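Local coordinates for protein lovastatin nonaketide synthase, polyketide synthase component (PDB 7CPX) that builds dihydromonacolin L, the polyketide precursor of the cholesterol-lowering drug lovastatin, from nine malonyl-CoA units as an iterative, multidomain synthase, at residues A[99-104]-A[246-251]; A[127-132]-A[158-163]. The protein carries 2 engineered substitutions. One frame throughout, in Å; residues are numbered along the deposited sequence.

Interaction 1. Residues A[99-104]-A[246-251]; sequences HRLLLE and EAVCSV
The peptide unit between Leu101 and Leu102 presents its outer face to Val248, while its inner face is turned to the axis of helix 97-113. Val248 CG1 lies over that outer face, 3.4 Å from Leu101 O and 3.5 Å from Leu102 N, so a methyl group meets the flat amide from above. Leu101 CB shares that face; Leu102 starts near the peptide plane and bends to that side from CG. At one end Leu101 CB stands 3.5 Å from Val248 CG2, and Leu101 CD2 meets the same methyl. At the other end Leu102 CD2 reaches to within 3.7 Å of Val248 CG1. Each leucine crosses the valine at about a right angle, and the branched valine sits between them like a wedge. With CG1 anti to the backbone N (chi1 -178°), Val248 sends one methyl to the amide and Leu102, leaving CG2 to Leu101. Further along the strand, Leu102 CD2 comes within 4.2 Å of Cys249 O. Ser250 also turns to the helix, but its OG is 3.8 Å from Leu102 O and is hydrogen-bonded to the hydroxyl of Thr105, one residue beyond the segment. That threonine hydroxyl is hydrogen-bonded to the carbonyls of Leu101 and Leu102 as well.

Helix and strand segments run in broadly the same direction, at 37°, with their axes 7.7 Å apart. Ala247 and Cys249 point from the strand to helix 369-386, so this sheet of the ketosynthase has helices against both faces, in keeping with the layered thiolase fold. No hydrogen bond joins the two segments directly; their cohesion is that of apolar branches fitted against each other and against a peptide face, with Thr105 supplying the polar link beside them.

Interaction 2. Residues A[127-132]-A[158-163]; sequences VYVGVM and SVASNR
Val129 points from its strand toward the helix, where Ser161 is the residue whose CA is nearest to its own. Its CB lies 4.0 Å from Ser161 CB, and from there the branches part. CG2 lies alongside the helix backbone, 3.5 Å from Ser161 CA and equally close to Ser161 CB, with Ala160 O a little farther off. CG1, anti to the backbone N (chi1 -177°), has the methyl of Ala160 off to one side, its CB 4.2 Å away. One valine thus straddles two successive residues of the helix. Its neighbours on the same strand face extend the fit: Val127 CG1 meets Ser161 CB at 3.8 Å, and Val131 CG1 approaches Ala160 CB at 4.3 Å.

Strand and helix run roughly antiparallel, at 150°, as expected within a beta-alpha-beta crossover. The chain leaves strand 126-131, returns through helix 159-168 and enters strand 174-177, which lies parallel beside the first and bonds to Val129 through the backbones of Met175 and Ile177. Soon after that strand comes Cys181, the predicted ketosynthase nucleophile, whose side chain is about 12 Å from that of Val131.

Ser161 offers carbon, not its hydroxyl, to the valines; OG pairs with Thr176, although its exact place is less sure. Ser158 O accepts from the backbone N of Ser161 and, in a longer bond, from that of Asn162. Away from the strand, Val159 packs on Phe436 of the second subunit and Arg163 on its Ile284.

Interactions 1 and 2 lie with their centres about 10 Å apart in the ketosynthase, and they illustrate how a layer of helices is laid over a sheet. Along the chain, interaction 2 is nested between the two segments of interaction 1. Strands 126-131 and 247-255 belong to the same mixed sheet, with strand 203-209 between them, and helices 97-113 and 159-168 lie side by side upon it. The two contacts also touch: Leu102 CD1 packs 3.4 Å from Val129 CG1 and also against Ala160, while Leu103 meets Arg163. They therefore form one continuous buried core, whose helix 159-168 also faces the second subunit of the homodimer.

Interaction 1. Residues A[99-104]-A[246-251]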
loop_
_atom_site.group_PDB
_atom_site.type_symbol
_atom_site.label_atom_id
_atom_site.label_comp_id
_atom_site.label_asym_id
_atom_site.label_seq_id
_atom_site.Cartn_x
_atom_site.Cartn_y
_atom_site.Cartn_z
ATOM N N HIS A 99 32.789 4.367 -0.301
ATOM C CA HIS A 99 33.657 5.511 -0.041
ATOM C C HIS A 99 34.326 5.399 1.323
ATOM O O HIS A 99 35.510 5.720 1.469
ATOM C CB HIS A 99 32.858 6.809 -0.130
ATOM C CG HIS A 99 32.078 6.957 -1.397
ATOM N ND1 HIS A 99 31.186 7.985 -1.605
ATOM C CD2 HIS A 99 32.051 6.202 -2.521
ATOM C CE1 HIS A 99 30.645 7.860 -2.804
ATOM N NE2 HIS A 99 31.153 6.786 -3.379
ATOM N N ARG A 100 33.581 4.958 2.337
ATOM C CA ARG A 100 34.146 4.846 3.677
ATOM C C ARG A 100 35.263 3.811 3.710
ATOM O O ARG A 100 36.362 4.069 4.224
ATOM C CB ARG A 100 33.042 4.490 4.672
ATOM C CG ARG A 100 31.889 5.483 4.685
ATOM C CD ARG A 100 31.021 5.345 5.921
ATOM N NE ARG A 100 30.147 4.178 5.893
ATOM C CZ ARG A 100 28.864 4.207 5.559
ATOM N NH1 ARG A 100 28.274 5.323 5.167
ATOM N NH2 ARG A 100 28.154 3.087 5.627
ATOM N N LEU A 101 35.002 2.627 3.153
ATOM C CA LEU A 101 36.035 1.603 3.105
ATOM C C LEU A 101 37.181 2.012 2.197
ATOM O O LEU A 101 38.321 1.607 2.430
ATOM C CB LEU A 101 35.444 0.272 2.653
ATOM C CG LEU A 101 34.910 -0.599 3.791
ATOM C CD1 LEU A 101 33.753 0.085 4.499
ATOM C CD2 LEU A 101 34.496 -1.960 3.269
ATOM N N LEU A 102 36.911 2.812 1.164
ATOM C CA LEU A 102 37.992 3.326 0.334
ATOM C C LEU A 102 38.890 4.257 1.130
ATOM O O LEU A 102 40.114 4.183 1.023
ATOM C CB LEU A 102 37.419 4.046 -0.884
ATOM C CG LEU A 102 37.011 3.141 -2.043
ATOM C CD1 LEU A 102 36.133 3.893 -3.019
ATOM C CD2 LEU A 102 38.241 2.603 -2.746
ATOM N N LEU A 103 38.301 5.140 1.935
ATOM C CA LEU A 103 39.104 5.996 2.797
ATOM C C LEU A 103 39.953 5.158 3.742
ATOM O O LEU A 103 41.162 5.385 3.887
ATOM C CB LEU A 103 38.197 6.938 3.588
ATOM C CG LEU A 103 37.586 8.106 2.819
ATOM C CD1 LEU A 103 36.491 8.756 3.637
ATOM C CD2 LEU A 103 38.652 9.122 2.477
ATOM N N GLU A 104 39.332 4.167 4.384
ATOM C CA GLU A 104 40.069 3.334 5.329
ATOM C C GLU A 104 41.202 2.586 4.638
ATOM O O GLU A 104 42.332 2.553 5.138
ATOM C CB GLU A 104 39.115 2.361 6.020
ATOM C CG GLU A 104 38.107 3.040 6.931
ATOM C CD GLU A 104 37.133 2.066 7.561
ATOM O OE1 GLU A 104 37.025 0.926 7.065
ATOM O OE2 GLU A 104 36.476 2.440 8.554
ATOM N N GLU A 246 32.626 -8.903 -2.072
ATOM C CA GLU A 246 32.830 -7.592 -1.476
ATOM C C GLU A 246 34.315 -7.388 -1.227
ATOM O O GLU A 246 34.932 -8.144 -0.470
ATOM C CB GLU A 246 32.060 -7.456 -0.166
ATOM C CG GLU A 246 30.569 -7.359 -0.320
ATOM C CD GLU A 246 29.914 -6.834 0.937
ATOM O OE1 GLU A 246 30.514 -6.978 2.023
ATOM O OE2 GLU A 246 28.809 -6.259 0.847
ATOM N N ALA A 247 34.886 -6.362 -1.849
ATOM C CA ALA A 247 36.292 -6.064 -1.647
ATOM C C ALA A 247 36.533 -4.585 -1.893
ATOM O O ALA A 247 35.968 -3.997 -2.821
ATOM C CB ALA A 247 37.180 -6.910 -2.563
ATOM N N VAL A 248 37.371 -3.996 -1.048
ATOM C CA VAL A 248 37.834 -2.625 -1.209
ATOM C C VAL A 248 39.350 -2.661 -1.125
ATOM O O VAL A 248 39.913 -2.970 -0.067
ATOM C CB VAL A 248 37.246 -1.683 -0.153
ATOM C CG1 VAL A 248 37.725 -0.265 -0.395
ATOM C CG2 VAL A 248 35.731 -1.753 -0.179
ATOM N N CYS A 249 40.012 -2.340 -2.227
ATOM C CA CYS A 249 41.463 -2.385 -2.312
ATOM C C CYS A 249 41.996 -0.993 -2.596
ATOM O O CYS A 249 41.344 -0.195 -3.272
ATOM C CB CYS A 249 41.923 -3.349 -3.407
ATOM S SG CYS A 249 43.714 -3.565 -3.501
ATOM N N SER A 250 43.176 -0.703 -2.062
ATOM C CA SER A 250 43.890 0.523 -2.368
ATOM C C SER A 250 45.358 0.179 -2.532
ATOM O O SER A 250 45.916 -0.563 -1.722
ATOM C CB SER A 250 43.707 1.572 -1.268
ATOM O OG SER A 250 42.337 1.869 -1.074
ATOM N N VAL A 251 45.977 0.711 -3.579
ATOM C CA VAL A 251 47.361 0.411 -3.907
ATOM C C VAL A 251 48.079 1.725 -4.170
ATOM O O VAL A 251 47.681 2.486 -5.059
ATOM C CB VAL A 251 47.458 -0.522 -5.124
ATOM C CG1 VAL A 251 48.793 -0.383 -5.808
ATOM C CG2 VAL A 251 47.227 -1.959 -4.701
#

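Interaction 2. Residues A[127-132]-A[158-163]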
loop_
_atom_site.group_PDB
_atom_site.type_symbol
_atom_site.label_atom_id
_atom_site.label_comp_id
_atom_site.label_asym_id
_atom_site.label_seq_id
_atom_site.Cartn_x
_atom_site.Cartn_y
_atom_site.Cartn_z
ATOM N N VAL A 127 44.405 10.099 -7.564
ATOM C CA VAL A 127 43.529 9.026 -7.112
ATOM C C VAL A 127 42.728 8.526 -8.302
ATOM O O VAL A 127 42.213 9.325 -9.091
ATOM C CB VAL A 127 42.591 9.485 -5.982
ATOM C CG1 VAL A 127 41.657 8.362 -5.593
ATOM C CG2 VAL A 127 43.403 9.930 -4.790
ATOM N N TYR A 128 42.627 7.208 -8.432
ATOM C CA TYR A 128 41.876 6.578 -9.515
ATOM C C TYR A 128 41.151 5.387 -8.901
ATOM O O TYR A 128 41.774 4.373 -8.577
ATOM C CB TYR A 128 42.796 6.155 -10.654
ATOM C CG TYR A 128 43.499 7.307 -11.333
ATOM C CD1 TYR A 128 44.651 7.856 -10.796
ATOM C CD2 TYR A 128 43.012 7.839 -12.515
ATOM C CE1 TYR A 128 45.292 8.907 -11.414
ATOM C CE2 TYR A 128 43.646 8.889 -13.138
ATOM C CZ TYR A 128 44.786 9.420 -12.587
ATOM O OH TYR A 128 45.417 10.469 -13.213
ATOM N N VAL A 129 39.838 5.521 -8.731
ATOM C CA VAL A 129 39.025 4.537 -8.032
ATOM C C VAL A 129 38.132 3.836 -9.042
ATOM O O VAL A 129 37.433 4.487 -9.826
ATOM C CB VAL A 129 38.188 5.194 -6.920
ATOM C CG1 VAL A 129 37.400 4.148 -6.154
ATOM C CG2 VAL A 129 39.089 5.959 -5.978
ATOM N N GLY A 130 38.159 2.508 -9.018
ATOM C CA GLY A 130 37.285 1.704 -9.841
ATOM C C GLY A 130 36.095 1.194 -9.058
ATOM O O GLY A 130 36.235 0.348 -8.169
ATOM N N VAL A 131 34.916 1.717 -9.371
ATOM C CA VAL A 131 33.677 1.321 -8.718
ATOM C C VAL A 131 32.644 1.031 -9.792
ATOM O O VAL A 131 32.484 1.804 -10.743
ATOM C CB VAL A 131 33.169 2.407 -7.750
ATOM C CG1 VAL A 131 34.225 2.721 -6.715
ATOM C CG2 VAL A 131 32.798 3.653 -8.514
ATOM N N MET A 132 31.944 -0.087 -9.637
ATOM C CA MET A 132 30.938 -0.524 -10.591
ATOM C C MET A 132 29.585 -0.802 -9.961
ATOM O O MET A 132 28.573 -0.733 -10.668
ATOM C CB MET A 132 31.417 -1.797 -11.305
ATOM C CG MET A 132 30.430 -2.414 -12.287
ATOM S SD MET A 132 30.761 -4.164 -12.537
ATOM C CE MET A 132 29.232 -4.875 -11.929
ATOM N N SER A 158 31.498 9.608 -8.225
ATOM C CA SER A 158 32.750 10.341 -8.385
ATOM C C SER A 158 33.427 10.586 -7.044
ATOM O O SER A 158 34.646 10.430 -6.910
ATOM C CB SER A 158 32.482 11.669 -9.089
ATOM O OG SER A 158 31.479 12.407 -8.416
ATOM N N VAL A 159 32.646 10.968 -6.039
ATOM C CA VAL A 159 33.181 11.351 -4.740
ATOM C C VAL A 159 34.043 10.225 -4.190
ATOM O O VAL A 159 35.006 10.472 -3.453
ATOM C CB VAL A 159 32.048 11.713 -3.766
ATOM C CG1 VAL A 159 32.600 11.948 -2.379
ATOM C CG2 VAL A 159 31.321 12.946 -4.256
ATOM N N ALA A 160 33.710 8.984 -4.557
ATOM C CA ALA A 160 34.498 7.836 -4.122
ATOM C C ALA A 160 35.989 8.125 -4.214
ATOM O O ALA A 160 36.754 7.784 -3.306
ATOM C CB ALA A 160 34.149 6.610 -4.967
ATOM N N SER A 161 36.416 8.757 -5.306
ATOM C CA SER A 161 37.806 9.176 -5.423
ATOM C C SER A 161 38.023 10.530 -4.760
ATOM O O SER A 161 38.913 10.684 -3.916
ATOM C CB SER A 161 38.213 9.235 -6.896
ATOM O OG SER A 161 37.464 10.215 -7.594
ATOM N N ASN A 162 37.188 11.511 -5.107
ATOM C CA ASN A 162 37.435 12.883 -4.681
ATOM C C ASN A 162 37.577 12.968 -3.169
ATOM O O ASN A 162 38.552 13.531 -2.654
ATOM C CB ASN A 162 36.303 13.789 -5.166
ATOM C CG ASN A 162 36.022 13.625 -6.645
ATOM O OD1 ASN A 162 36.474 12.667 -7.271
ATOM N ND2 ASN A 162 35.271 14.562 -7.213
ATOM N N ARG A 163 36.627 12.380 -2.438
ATOM C CA ARG A 163 36.664 12.460 -0.984
ATOM C C ARG A 163 38.009 12.002 -0.447
ATOM O O ARG A 163 38.563 12.621 0.470
ATOM C CB ARG A 163 35.541 11.621 -0.382
ATOM C CG ARG A 163 35.444 11.733 1.123
ATOM C CD ARG A 163 34.212 11.029 1.635
ATOM N NE ARG A 163 32.982 11.689 1.215
ATOM C CZ ARG A 163 32.489 12.783 1.782
ATOM N NH1 ARG A 163 33.115 13.388 2.778
ATOM N NH2 ARG A 163 31.341 13.283 1.336
#